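Local coordinates for protein 1A (Cricket paralysis virus, PDB 6C3R) that suppresses antiviral RNA interference in insect cells by inhibiting host AGO2 and recruiting a cellular ubiquitin ligase that promotes its degradation, at residues Arg111-Met114 with Asp115-Trp119; Ala9-Leu12 with Ile13-Phe17; Lys124-Ser128 with Asn129-Arg133; Tyr75-Glu78 with Glu79-Leu83; Ile56-Glu59 with Glu60-Lys64. One frame throughout, in Å; residues are numbered along the deposited sequence.

Contact 1 (Arg111-Met114 with Asp115-Trp119); sequences RFFM and DHLDW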
# COMPACT_ATOMS: atom_id res chain seq x y z
N ARG A 111 -15.96 -24.27 9.79
CA ARG A 111 -16.25 -24.51 11.20
C ARG A 111 -16.09 -23.18 11.95
O ARG A 111 -16.93 -22.81 12.78
CB ARG A 111 -15.32 -25.60 11.73
CG ARG A 111 -15.52 -26.03 13.18
CD ARG A 111 -16.79 -26.84 13.45
NE ARG A 111 -17.90 -25.93 13.80
CZ ARG A 111 -19.12 -25.88 13.26
NH1 ARG A 111 -19.52 -26.72 12.31
NH2 ARG A 111 -19.97 -24.96 13.70
N PHE A 112 -15.05 -22.44 11.62
CA PHE A 112 -14.74 -21.19 12.29
C PHE A 112 -15.76 -20.09 12.00
O PHE A 112 -16.17 -19.35 12.91
CB PHE A 112 -13.36 -20.73 11.85
CG PHE A 112 -12.87 -19.53 12.57
CD1 PHE A 112 -13.19 -18.25 12.13
CD2 PHE A 112 -12.07 -19.67 13.70
CE1 PHE A 112 -12.74 -17.14 12.80
CE2 PHE A 112 -11.62 -18.56 14.37
CZ PHE A 112 -11.96 -17.29 13.92
N PHE A 113 -16.14 -19.98 10.72
CA PHE A 113 -17.20 -19.08 10.29
C PHE A 113 -18.50 -19.32 11.03
O PHE A 113 -19.14 -18.38 11.47
CB PHE A 113 -17.44 -19.21 8.79
CG PHE A 113 -18.68 -18.50 8.31
CD1 PHE A 113 -18.78 -17.11 8.37
CD2 PHE A 113 -19.77 -19.22 7.81
CE1 PHE A 113 -19.92 -16.46 7.93
CE2 PHE A 113 -20.92 -18.56 7.36
CZ PHE A 113 -20.99 -17.18 7.42
N MET A 114 -18.86 -20.58 11.21
CA MET A 114 -20.10 -20.95 11.85
C MET A 114 -20.04 -21.00 13.36
O MET A 114 -21.09 -20.99 13.99
CB MET A 114 -20.59 -22.27 11.27
CG MET A 114 -20.92 -22.13 9.79
SD MET A 114 -21.80 -23.52 9.10
CE MET A 114 -20.65 -24.87 9.43
N ASP A 115 -18.86 -21.03 13.96
CA ASP A 115 -18.75 -20.70 15.39
C ASP A 115 -18.79 -19.20 15.68
O ASP A 115 -18.83 -18.82 16.85
CB ASP A 115 -17.49 -21.32 16.02
CG ASP A 115 -17.55 -22.84 16.06
OD1 ASP A 115 -18.66 -23.39 15.99
OD2 ASP A 115 -16.49 -23.50 16.15
N HIS A 116 -18.79 -18.34 14.65
CA HIS A 116 -18.66 -16.89 14.84
C HIS A 116 -19.57 -16.07 13.89
O HIS A 116 -19.20 -14.99 13.45
CB HIS A 116 -17.19 -16.46 14.68
CG HIS A 116 -16.26 -17.11 15.65
ND1 HIS A 116 -15.55 -18.26 15.36
CD2 HIS A 116 -15.92 -16.78 16.92
CE1 HIS A 116 -14.82 -18.60 16.40
NE2 HIS A 116 -15.01 -17.71 17.35
N LEU A 117 -20.78 -16.56 13.67
CA LEU A 117 -21.73 -15.91 12.76
C LEU A 117 -22.03 -14.45 13.11
O LEU A 117 -21.99 -13.57 12.25
CB LEU A 117 -23.04 -16.71 12.73
CG LEU A 117 -22.93 -18.12 12.14
CD1 LEU A 117 -24.17 -18.91 12.49
CD2 LEU A 117 -22.73 -18.09 10.63
N ASP A 118 -22.32 -14.19 14.37
CA ASP A 118 -22.60 -12.84 14.81
C ASP A 118 -21.41 -11.94 14.50
O ASP A 118 -21.60 -10.85 13.95
CB ASP A 118 -22.92 -12.79 16.30
CG ASP A 118 -24.28 -13.40 16.62
OD1 ASP A 118 -25.19 -13.34 15.76
OD2 ASP A 118 -24.45 -13.94 17.74
N TRP A 119 -20.21 -12.41 14.81
CA TRP A 119 -18.99 -11.64 14.55
C TRP A 119 -18.83 -11.28 13.07
O TRP A 119 -18.52 -10.15 12.75
CB TRP A 119 -17.76 -12.37 15.09
CG TRP A 119 -16.52 -11.55 15.07
CD1 TRP A 119 -16.02 -10.81 16.09
CD2 TRP A 119 -15.62 -11.37 13.97
NE1 TRP A 119 -14.88 -10.17 15.70
CE2 TRP A 119 -14.61 -10.49 14.40
CE3 TRP A 119 -15.59 -11.85 12.64
CZ2 TRP A 119 -13.57 -10.10 13.58
CZ3 TRP A 119 -14.56 -11.46 11.82
CH2 TRP A 119 -13.56 -10.59 12.28
O HOH W 1 -22.27 -18.67 15.30
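Phe112 and His116 meet twice, through a hydrogen bond and through their rings. In the bond, His116 ND1 donates to Phe112 O at 2.8 Å with a nearly straight N-H (161°), lying in the carbonyl plane on a lone pair. The oxygen lies at the edge of the His116 ring, in its plane, while ND1 stands over the centre of the Phe112 ring. The two rings are oblique, their planes 34° and their centroids 4.4 Å apart.

Among the charged groups, Arg111 NH2 forms a salt bridge to Asp115 OD1 at 3.1 Å, with the oxygen in the guanidinium plane but met from above its own carboxylate plane; a weak bond from NE joins the same oxygen. The bends of the arginine chain at chi2 and chi3 bring the group round, and NH1 has a further salt bridge to Glu5.

Apolar contact comes from Leu117, whose CD2 lies over one face of the Phe113 ring in a CH-pi contact, 4.0 Å from its centroid. Phe113 suits this inner place, where it also meets Ala9 and Ile13 of helix 2-16.

Backbone bonds close the turn: Asp115 N to Arg111 O and His116 N to Phe113 O, and a water joins Met114 O to Leu117 N. With ND1 as donor to a carbonyl left by the ending helix, His116 carries a proton on that nitrogen, and its N-cap position starts the next helix.

Contact 2 (Ala9-Leu12 with Ile13-Phe17); sequences AQEL and IAAQF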
# COMPACT_ATOMS: atom_id res chain seq x y z
N ALA A 9 -22.22 -23.79 5.33
CA ALA A 9 -21.80 -22.38 5.46
C ALA A 9 -22.11 -21.53 4.22
O ALA A 9 -22.50 -20.37 4.34
CB ALA A 9 -20.32 -22.28 5.80
N GLN A 10 -21.91 -22.11 3.04
CA GLN A 10 -22.11 -21.40 1.76
C GLN A 10 -23.59 -21.18 1.48
O GLN A 10 -23.98 -20.23 0.80
CB GLN A 10 -21.49 -22.20 0.60
CG GLN A 10 -21.07 -21.36 -0.60
CD GLN A 10 -19.79 -20.57 -0.37
OE1 GLN A 10 -18.95 -20.94 0.46
NE2 GLN A 10 -19.62 -19.49 -1.12
N GLU A 11 -24.40 -22.09 2.02
CA GLU A 11 -25.84 -22.01 1.99
C GLU A 11 -26.27 -20.95 2.99
O GLU A 11 -27.15 -20.14 2.71
CB GLU A 11 -26.42 -23.38 2.35
CG GLU A 11 -27.84 -23.64 1.88
CD GLU A 11 -28.90 -22.93 2.72
OE1 GLU A 11 -28.67 -22.69 3.93
OE2 GLU A 11 -29.96 -22.62 2.15
N LEU A 12 -25.63 -20.97 4.16
CA LEU A 12 -25.85 -20.01 5.23
C LEU A 12 -25.43 -18.57 4.88
O LEU A 12 -26.07 -17.60 5.31
CB LEU A 12 -25.13 -20.49 6.49
CG LEU A 12 -25.55 -19.97 7.86
CD1 LEU A 12 -27.05 -20.00 8.06
CD2 LEU A 12 -24.87 -20.80 8.94
N ILE A 13 -24.38 -18.44 4.07
CA ILE A 13 -23.97 -17.13 3.54
C ILE A 13 -25.03 -16.59 2.60
O ILE A 13 -25.30 -15.39 2.60
CB ILE A 13 -22.59 -17.20 2.82
CG1 ILE A 13 -21.47 -17.32 3.86
CG2 ILE A 13 -22.32 -15.95 1.97
CD1 ILE A 13 -20.16 -17.85 3.31
N ALA A 14 -25.60 -17.47 1.78
CA ALA A 14 -26.63 -17.09 0.84
C ALA A 14 -27.87 -16.66 1.60
O ALA A 14 -28.40 -15.58 1.38
CB ALA A 14 -26.96 -18.25 -0.09
N ALA A 15 -28.29 -17.52 2.52
CA ALA A 15 -29.49 -17.29 3.31
C ALA A 15 -29.39 -15.99 4.11
O ALA A 15 -30.19 -15.08 3.89
CB ALA A 15 -29.73 -18.46 4.25
N GLN A 16 -28.40 -15.88 4.98
CA GLN A 16 -28.39 -14.81 5.99
C GLN A 16 -27.39 -13.68 5.81
O GLN A 16 -27.47 -12.70 6.54
CB GLN A 16 -28.19 -15.42 7.35
CG GLN A 16 -29.31 -16.34 7.75
CD GLN A 16 -29.07 -16.92 9.12
OE1 GLN A 16 -28.12 -16.55 9.80
NE2 GLN A 16 -29.94 -17.84 9.53
N PHE A 17 -26.46 -13.80 4.86
CA PHE A 17 -25.43 -12.79 4.64
C PHE A 17 -25.49 -12.23 3.23
O PHE A 17 -24.52 -11.61 2.75
CB PHE A 17 -24.03 -13.39 4.92
CG PHE A 17 -23.79 -13.77 6.36
CD1 PHE A 17 -24.22 -14.98 6.85
CD2 PHE A 17 -23.12 -12.91 7.22
CE1 PHE A 17 -24.00 -15.34 8.19
CE2 PHE A 17 -22.90 -13.27 8.56
CZ PHE A 17 -23.34 -14.49 9.04
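The backbone from Ala9 to Gln16 is regular alpha-helix, with i to i+4 bonds from Ile13 N to Ala9 O (2.7 Å), Ala15 N to Glu11 O and Gln16 N to Leu12 O, and a weak one from Ala14 N to Gln10 O. This is the C-terminal half of helix 2-16: residues 9-12 end the BC-box, through which the protein assembles its E3 ligase, and the helix belongs to a predicted coiled coil.

Leu12 and Gln16 sit one turn apart. Leu12 CG is anti to the backbone N (chi1 -159°), and the extended Gln16 chain carries its terminal amide against Leu12 CD1, with Gln16 CD at 3.8 Å from that methyl and the two side chains crossing at a slant. This is a fitting role for a long polar residue on a partly exposed surface.

Ile13 lies on the buried side. Its CG1 comes within 3.3 Å of Ala9 O, and the side chain goes on to Phe113 and Val30. The Ala9 methyl packs against Phe113, Met114 and Val30. Ala14 and Ala15 cover outer turns with methyl groups alone; each CB is 3.4 Å from Glu11 O.

Phe17 is the first residue to leave helical geometry, and its ring turns an edge to the helix end: CD1 meets Leu12 O at 3.6 Å, with that oxygen near the ring plane.

Contact 3 (Lys124-Ser128 with Asn129-Arg133); sequences KLVSS and NDECR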
# COMPACT_ATOMS: atom_id res chain seq x y z
N LYS A 124 -19.23 -7.02 8.57
CA LYS A 124 -19.78 -6.43 7.33
C LYS A 124 -20.18 -4.96 7.45
O LYS A 124 -20.24 -4.25 6.45
CB LYS A 124 -21.01 -7.20 6.85
CG LYS A 124 -20.73 -8.56 6.26
CD LYS A 124 -21.98 -9.13 5.61
CE LYS A 124 -22.23 -8.52 4.24
NZ LYS A 124 -23.28 -9.29 3.54
N LEU A 125 -20.49 -4.53 8.67
CA LEU A 125 -20.98 -3.19 8.92
C LEU A 125 -19.92 -2.16 9.29
O LEU A 125 -20.26 -0.99 9.51
CB LEU A 125 -22.03 -3.26 10.03
CG LEU A 125 -23.22 -4.17 9.73
CD1 LEU A 125 -24.00 -4.48 11.00
CD2 LEU A 125 -24.09 -3.52 8.66
N VAL A 126 -18.65 -2.58 9.37
CA VAL A 126 -17.54 -1.68 9.71
C VAL A 126 -17.44 -0.62 8.62
O VAL A 126 -17.45 -0.96 7.43
CB VAL A 126 -16.18 -2.45 9.89
CG1 VAL A 126 -15.01 -1.50 10.07
CG2 VAL A 126 -16.26 -3.40 11.07
N SER A 127 -17.37 0.64 9.03
CA SER A 127 -17.45 1.81 8.11
C SER A 127 -16.24 2.76 8.15
O SER A 127 -16.22 3.74 7.40
CB SER A 127 -18.70 2.64 8.45
OG SER A 127 -19.84 1.81 8.51
N SER A 128 -15.26 2.50 9.01
CA SER A 128 -14.10 3.36 9.13
C SER A 128 -12.89 2.62 9.67
O SER A 128 -13.01 1.51 10.18
CB SER A 128 -14.43 4.54 10.04
OG SER A 128 -14.47 4.16 11.40
N ASN A 129 -11.72 3.24 9.55
CA ASN A 129 -10.51 2.78 10.25
C ASN A 129 -10.71 2.75 11.77
O ASN A 129 -10.33 1.81 12.45
CB ASN A 129 -9.31 3.70 9.93
CG ASN A 129 -8.92 3.69 8.46
OD1 ASN A 129 -9.31 2.80 7.71
ND2 ASN A 129 -8.14 4.69 8.04
N ASP A 130 -11.33 3.81 12.28
CA ASP A 130 -11.47 3.98 13.72
C ASP A 130 -12.39 2.94 14.33
O ASP A 130 -12.09 2.41 15.41
CB ASP A 130 -11.97 5.39 14.01
CG ASP A 130 -11.03 6.45 13.49
OD1 ASP A 130 -10.00 6.67 14.15
OD2 ASP A 130 -11.29 7.02 12.39
N GLU A 131 -13.49 2.64 13.63
CA GLU A 131 -14.39 1.55 14.03
C GLU A 131 -13.71 0.19 13.96
O GLU A 131 -13.85 -0.63 14.86
CB GLU A 131 -15.64 1.52 13.15
CG GLU A 131 -16.69 0.52 13.65
CD GLU A 131 -17.85 0.37 12.70
OE1 GLU A 131 -17.94 1.14 11.72
OE2 GLU A 131 -18.66 -0.56 12.93
N CYS A 132 -13.01 -0.03 12.84
CA CYS A 132 -12.21 -1.23 12.63
C CYS A 132 -11.19 -1.51 13.73
O CYS A 132 -11.06 -2.64 14.18
CB CYS A 132 -11.47 -1.11 11.31
SG CYS A 132 -10.61 -2.63 10.92
N ARG A 133 -10.47 -0.48 14.17
CA ARG A 133 -9.51 -0.63 15.26
C ARG A 133 -10.20 -1.05 16.55
O ARG A 133 -9.67 -1.89 17.29
CB ARG A 133 -8.70 0.66 15.45
CG ARG A 133 -7.72 0.62 16.62
CD ARG A 133 -6.60 1.66 16.53
NE ARG A 133 -7.10 3.04 16.35
CZ ARG A 133 -7.05 3.77 15.22
NH1 ARG A 133 -6.50 3.30 14.10
NH2 ARG A 133 -7.55 5.00 15.22
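Asn129 is the first residue of helix 129-136, directly after the N-cap Ser128 at which the loop ends, and its side chain touches Phe24 of a neighbouring loop.

Asp130 follows on the outer side. Its CB lies 3.8 Å from Ser128 OG, while its carboxylate serves the next turn: OD1 forms a salt bridge with NH2 of Arg133. An acid in the first turn of a helix probably gains from the partial positive charge of the helix start.

Glu131 makes the closest polar contacts. Its backbone N donates to Ser128 OG at 2.9 Å and 168°, and the serine rotamer with OG between its own N and carbonyl carbon (chi1 74°) is what turns the hydroxyl back over the helix start. The extended glutamate chain, with CG anti to its own N (chi1 -172°), then carries OE1 back to Ser127 N at 2.8 Å. That N-H comes from above the carboxylate plane, and Val126 CA sits against the same group, its oxygen OE1 3.5 Å away.

Cys132 turns to the buried side. Its N donates to Ser128 O, and its CB packs on Val126 CG1 at 3.8 Å, apolar to apolar, with Trp85 and Val88 of helix 77-90 beyond.

Arg133, a residue involved in inhibiting host stress granule formation, pairs with Asp130 on this first turn. The helix start is a serine N-cap that resembles a capping box, except that the N3 glutamate returns to the N-H before the N-cap.

Contact 4 (Tyr75-Glu78 with Glu79-Leu83); sequences YNFE and EWKGL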
# COMPACT_ATOMS: atom_id res chain seq x y z
N TYR A 75 -8.45 -22.04 18.91
CA TYR A 75 -7.42 -21.03 18.87
C TYR A 75 -7.92 -19.81 19.61
O TYR A 75 -9.09 -19.52 19.61
CB TYR A 75 -7.05 -20.65 17.44
CG TYR A 75 -5.80 -19.82 17.36
CD1 TYR A 75 -4.55 -20.42 17.35
CD2 TYR A 75 -5.85 -18.44 17.31
CE1 TYR A 75 -3.39 -19.67 17.29
CE2 TYR A 75 -4.70 -17.68 17.25
CZ TYR A 75 -3.47 -18.30 17.24
OH TYR A 75 -2.33 -17.55 17.18
N ASN A 76 -6.99 -19.11 20.23
CA ASN A 76 -7.30 -17.90 20.95
C ASN A 76 -7.93 -16.85 20.03
O ASN A 76 -7.24 -16.27 19.18
CB ASN A 76 -6.02 -17.39 21.60
CG ASN A 76 -6.28 -16.27 22.57
OD1 ASN A 76 -7.01 -15.31 22.28
ND2 ASN A 76 -5.67 -16.38 23.73
N PHE A 77 -9.23 -16.60 20.22
CA PHE A 77 -9.98 -15.74 19.29
C PHE A 77 -9.54 -14.27 19.24
O PHE A 77 -9.75 -13.59 18.22
CB PHE A 77 -11.48 -15.82 19.55
CG PHE A 77 -12.33 -15.11 18.52
CD1 PHE A 77 -12.43 -15.61 17.22
CD2 PHE A 77 -13.02 -13.95 18.85
CE1 PHE A 77 -13.21 -14.95 16.27
CE2 PHE A 77 -13.80 -13.30 17.90
CZ PHE A 77 -13.90 -13.80 16.61
N GLU A 78 -8.92 -13.79 20.31
CA GLU A 78 -8.45 -12.41 20.38
C GLU A 78 -7.11 -12.28 19.70
O GLU A 78 -6.78 -11.28 19.06
CB GLU A 78 -8.34 -11.98 21.85
CG GLU A 78 -9.63 -12.16 22.65
CD GLU A 78 -10.76 -11.29 22.14
OE1 GLU A 78 -11.91 -11.77 22.15
OE2 GLU A 78 -10.51 -10.13 21.72
N GLU A 79 -6.31 -13.32 19.84
CA GLU A 79 -5.07 -13.41 19.10
C GLU A 79 -5.31 -13.59 17.62
O GLU A 79 -4.57 -13.09 16.81
CB GLU A 79 -4.22 -14.55 19.65
CG GLU A 79 -3.75 -14.26 21.06
CD GLU A 79 -2.81 -13.07 21.12
OE1 GLU A 79 -2.96 -12.23 22.02
OE2 GLU A 79 -1.92 -12.98 20.25
N TRP A 80 -6.36 -14.32 17.27
CA TRP A 80 -6.78 -14.41 15.88
C TRP A 80 -7.14 -13.02 15.36
O TRP A 80 -6.72 -12.65 14.26
CB TRP A 80 -7.96 -15.34 15.73
CG TRP A 80 -8.42 -15.47 14.30
CD1 TRP A 80 -7.88 -16.26 13.34
CD2 TRP A 80 -9.50 -14.77 13.67
NE1 TRP A 80 -8.55 -16.11 12.16
CE2 TRP A 80 -9.56 -15.20 12.34
CE3 TRP A 80 -10.40 -13.82 14.11
CZ2 TRP A 80 -10.51 -14.71 11.44
CZ3 TRP A 80 -11.35 -13.33 13.21
CH2 TRP A 80 -11.40 -13.78 11.90
N LYS A 81 -7.92 -12.27 16.13
CA LYS A 81 -8.31 -10.94 15.72
C LYS A 81 -7.15 -10.01 15.54
O LYS A 81 -7.16 -9.19 14.63
CB LYS A 81 -9.25 -10.31 16.72
CG LYS A 81 -10.70 -10.76 16.53
CD LYS A 81 -11.50 -10.55 17.80
CE LYS A 81 -11.54 -9.10 18.24
NZ LYS A 81 -11.99 -9.03 19.66
N GLY A 82 -6.15 -10.11 16.41
CA GLY A 82 -4.94 -9.31 16.27
C GLY A 82 -4.23 -9.58 14.95
O GLY A 82 -3.67 -8.66 14.37
N LEU A 83 -4.24 -10.82 14.48
CA LEU A 83 -3.68 -11.14 13.16
C LEU A 83 -4.47 -10.45 12.05
O LEU A 83 -3.91 -9.88 11.15
CB LEU A 83 -3.69 -12.65 12.89
CG LEU A 83 -2.77 -13.59 13.67
CD1 LEU A 83 -3.19 -15.03 13.47
CD2 LEU A 83 -1.34 -13.39 13.23
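Phe77 packs between Trp80 and Lys81 at the tight inner part of the contact. Its CE1 lies 3.7 Å from Trp80 CE3. The two side chains run side by side, and their six-membered rings are nearly parallel (14°) yet slid apart, with centroids 5.5 Å from each other, so they barely overlap. Aromatic residues suit this side because it continues into His116, Phe112 and Trp119. On the other flank, the aliphatic part of Lys81 crosses the Phe77 ring, with CD 3.6 Å from CE2, so the lysine uses its carbon chain against the ring and keeps its charge for the end. There Lys81 NZ forms a salt bridge to Glu78 OE2 at 2.8 Å, on the syn side of the carboxylate though somewhat out of its plane, and bonds weakly to Arg137 O.

The more open side belongs to Tyr75, Asn76 and the partly exposed Glu79, which sends its carboxylate to Lys138. The exposed Tyr75 ring brings its edge to Trp80 N, CE2 at 3.7 Å, while its neighbour Asn76 caps the helix start.

Asn76 OD1 accepts two backbone N-H groups: Glu79 N at 3.2 Å, from above the carbonyl plane, and Glu78 N within it. Asn76 CG is anti to its own N (chi1 -170°), which swings the amide over the first turn. Asn76 is therefore a classic asparagine N-cap, opening helix 77-90.

Contact 5 (Ile56-Glu59 with Glu60-Lys64); sequences IKRE and EELRK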
# COMPACT_ATOMS: atom_id res chain seq x y z
N ILE A 56 4.03 -7.09 0.35
CA ILE A 56 3.37 -8.23 -0.31
C ILE A 56 3.57 -9.51 0.50
O ILE A 56 2.61 -10.19 0.82
CB ILE A 56 3.92 -8.48 -1.77
CG1 ILE A 56 3.81 -7.25 -2.68
CG2 ILE A 56 3.22 -9.64 -2.43
CD1 ILE A 56 2.47 -6.57 -2.66
N LYS A 57 4.81 -9.84 0.80
CA LYS A 57 5.13 -11.12 1.45
C LYS A 57 4.52 -11.25 2.84
O LYS A 57 3.95 -12.29 3.19
CB LYS A 57 6.64 -11.31 1.49
CG LYS A 57 7.24 -11.59 0.12
CD LYS A 57 7.00 -13.04 -0.29
CE LYS A 57 6.71 -13.19 -1.78
NZ LYS A 57 6.17 -14.55 -2.08
N ARG A 58 4.61 -10.18 3.62
CA ARG A 58 3.88 -10.04 4.87
C ARG A 58 2.36 -10.28 4.76
O ARG A 58 1.79 -10.96 5.61
CB ARG A 58 4.17 -8.67 5.47
CG ARG A 58 3.44 -8.34 6.75
CD ARG A 58 3.91 -9.19 7.92
NE ARG A 58 3.55 -8.54 9.18
CZ ARG A 58 3.46 -9.14 10.37
NH1 ARG A 58 3.71 -10.44 10.52
NH2 ARG A 58 3.11 -8.42 11.43
N GLU A 59 1.72 -9.72 3.73
CA GLU A 59 0.29 -9.92 3.49
C GLU A 59 -0.06 -11.41 3.27
O GLU A 59 -1.00 -11.94 3.88
CB GLU A 59 -0.21 -9.02 2.33
CG GLU A 59 -1.74 -8.96 2.20
CD GLU A 59 -2.30 -7.81 1.34
OE1 GLU A 59 -1.91 -6.64 1.52
OE2 GLU A 59 -3.17 -8.06 0.48
N GLU A 60 0.73 -12.09 2.45
CA GLU A 60 0.55 -13.53 2.17
C GLU A 60 0.73 -14.39 3.43
O GLU A 60 0.02 -15.35 3.63
CB GLU A 60 1.56 -14.00 1.12
CG GLU A 60 1.41 -13.34 -0.25
CD GLU A 60 2.63 -13.53 -1.17
OE1 GLU A 60 3.52 -14.40 -0.87
OE2 GLU A 60 2.68 -12.82 -2.22
N GLU A 61 1.74 -14.05 4.22
CA GLU A 61 2.07 -14.74 5.47
C GLU A 61 0.89 -14.69 6.45
O GLU A 61 0.49 -15.71 7.05
CB GLU A 61 3.33 -14.10 6.07
CG GLU A 61 3.89 -14.81 7.29
CD GLU A 61 4.82 -13.95 8.13
OE1 GLU A 61 5.93 -14.43 8.48
OE2 GLU A 61 4.47 -12.79 8.46
N LEU A 62 0.32 -13.49 6.59
CA LEU A 62 -0.80 -13.24 7.46
C LEU A 62 -2.11 -13.87 6.98
O LEU A 62 -2.86 -14.40 7.80
CB LEU A 62 -0.99 -11.72 7.63
CG LEU A 62 0.06 -10.98 8.46
CD1 LEU A 62 -0.13 -9.49 8.40
CD2 LEU A 62 0.04 -11.45 9.89
N ARG A 63 -2.40 -13.80 5.69
CA ARG A 63 -3.57 -14.51 5.16
C ARG A 63 -3.47 -16.00 5.49
O ARG A 63 -4.46 -16.63 5.87
CB ARG A 63 -3.71 -14.32 3.64
CG ARG A 63 -4.93 -15.01 3.04
CD ARG A 63 -4.96 -15.01 1.52
NE ARG A 63 -4.99 -13.64 1.00
CZ ARG A 63 -4.00 -12.99 0.38
NH1 ARG A 63 -2.81 -13.54 0.14
NH2 ARG A 63 -4.21 -11.75 -0.02
N LYS A 64 -2.26 -16.55 5.39
CA LYS A 64 -2.03 -17.97 5.64
C LYS A 64 -2.30 -18.31 7.11
O LYS A 64 -2.98 -19.27 7.42
CB LYS A 64 -0.60 -18.32 5.26
CG LYS A 64 -0.38 -19.77 4.94
CD LYS A 64 1.09 -20.04 4.68
CE LYS A 64 1.35 -21.48 4.28
NZ LYS A 64 2.81 -21.83 4.31
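Lys57 NZ is gripped by two oxygens: it forms a salt bridge to Glu60 OE1 at 2.9 Å, on the syn lone pair, and also bonds to Ser41 O. The lysine reaches the glutamate, three residues on, by bending at chi2 and chi3. The other carboxylate oxygen, Glu60 OE2, bonds to Ser41 OG and lies 3.2 Å from Ile56 CG2. A carboxylate suits this buried place because partners meet both its oxygens.

Arg58 pairs likewise with Glu61, again three residues on. NH1 donates to OE2 at 3.2 Å with the oxygen in the guanidinium plane, though the two flat groups are turned 71° apart. Leu62 CD1 and CD2 lie over one face of the same guanidinium, CD1 off toward its rim.

Glu59 and Arg63 make a long salt bridge, OE2 to NH2 at 3.9 Å. Both have closer partners elsewhere: Glu59 the side chain of Arg55, Arg63 the carbonyl of Leu105. Ile56 and Arg63 also pack on Cys51 and Phe49 of the second subunit.

Backbone bonds, such as Arg63 N to Glu59 O, run i to i+4 throughout. Pairs at i, i+3 and i, i+4 have the spacing at which oppositely charged side chains meet along an alpha-helix, here helix 53-70.

From the N terminus, contact 2 comes first, then contacts 5, 4, 1 and 3; all are local, follow in series and neither nest nor cross. None closes a long loop: contact 5 lies within a helix, contact 2 runs to the end of one, contact 4 opens helix 77-90, contact 1 turns between helices 110-114 and 117-123, and contact 3 joins loop to helix 129-136. Contact 1 bridges contacts 2 and 4: Phe113 meets Ile13 and Phe17, while Phe112 and Trp119 meet Trp80. Leu83 of contact 4 packs on Leu62 of contact 5, joining helices 53-70 and 77-90. Lys124 NZ of contact 3, bonded to Asn20 O, also lies close to Phe17 O of contact 2.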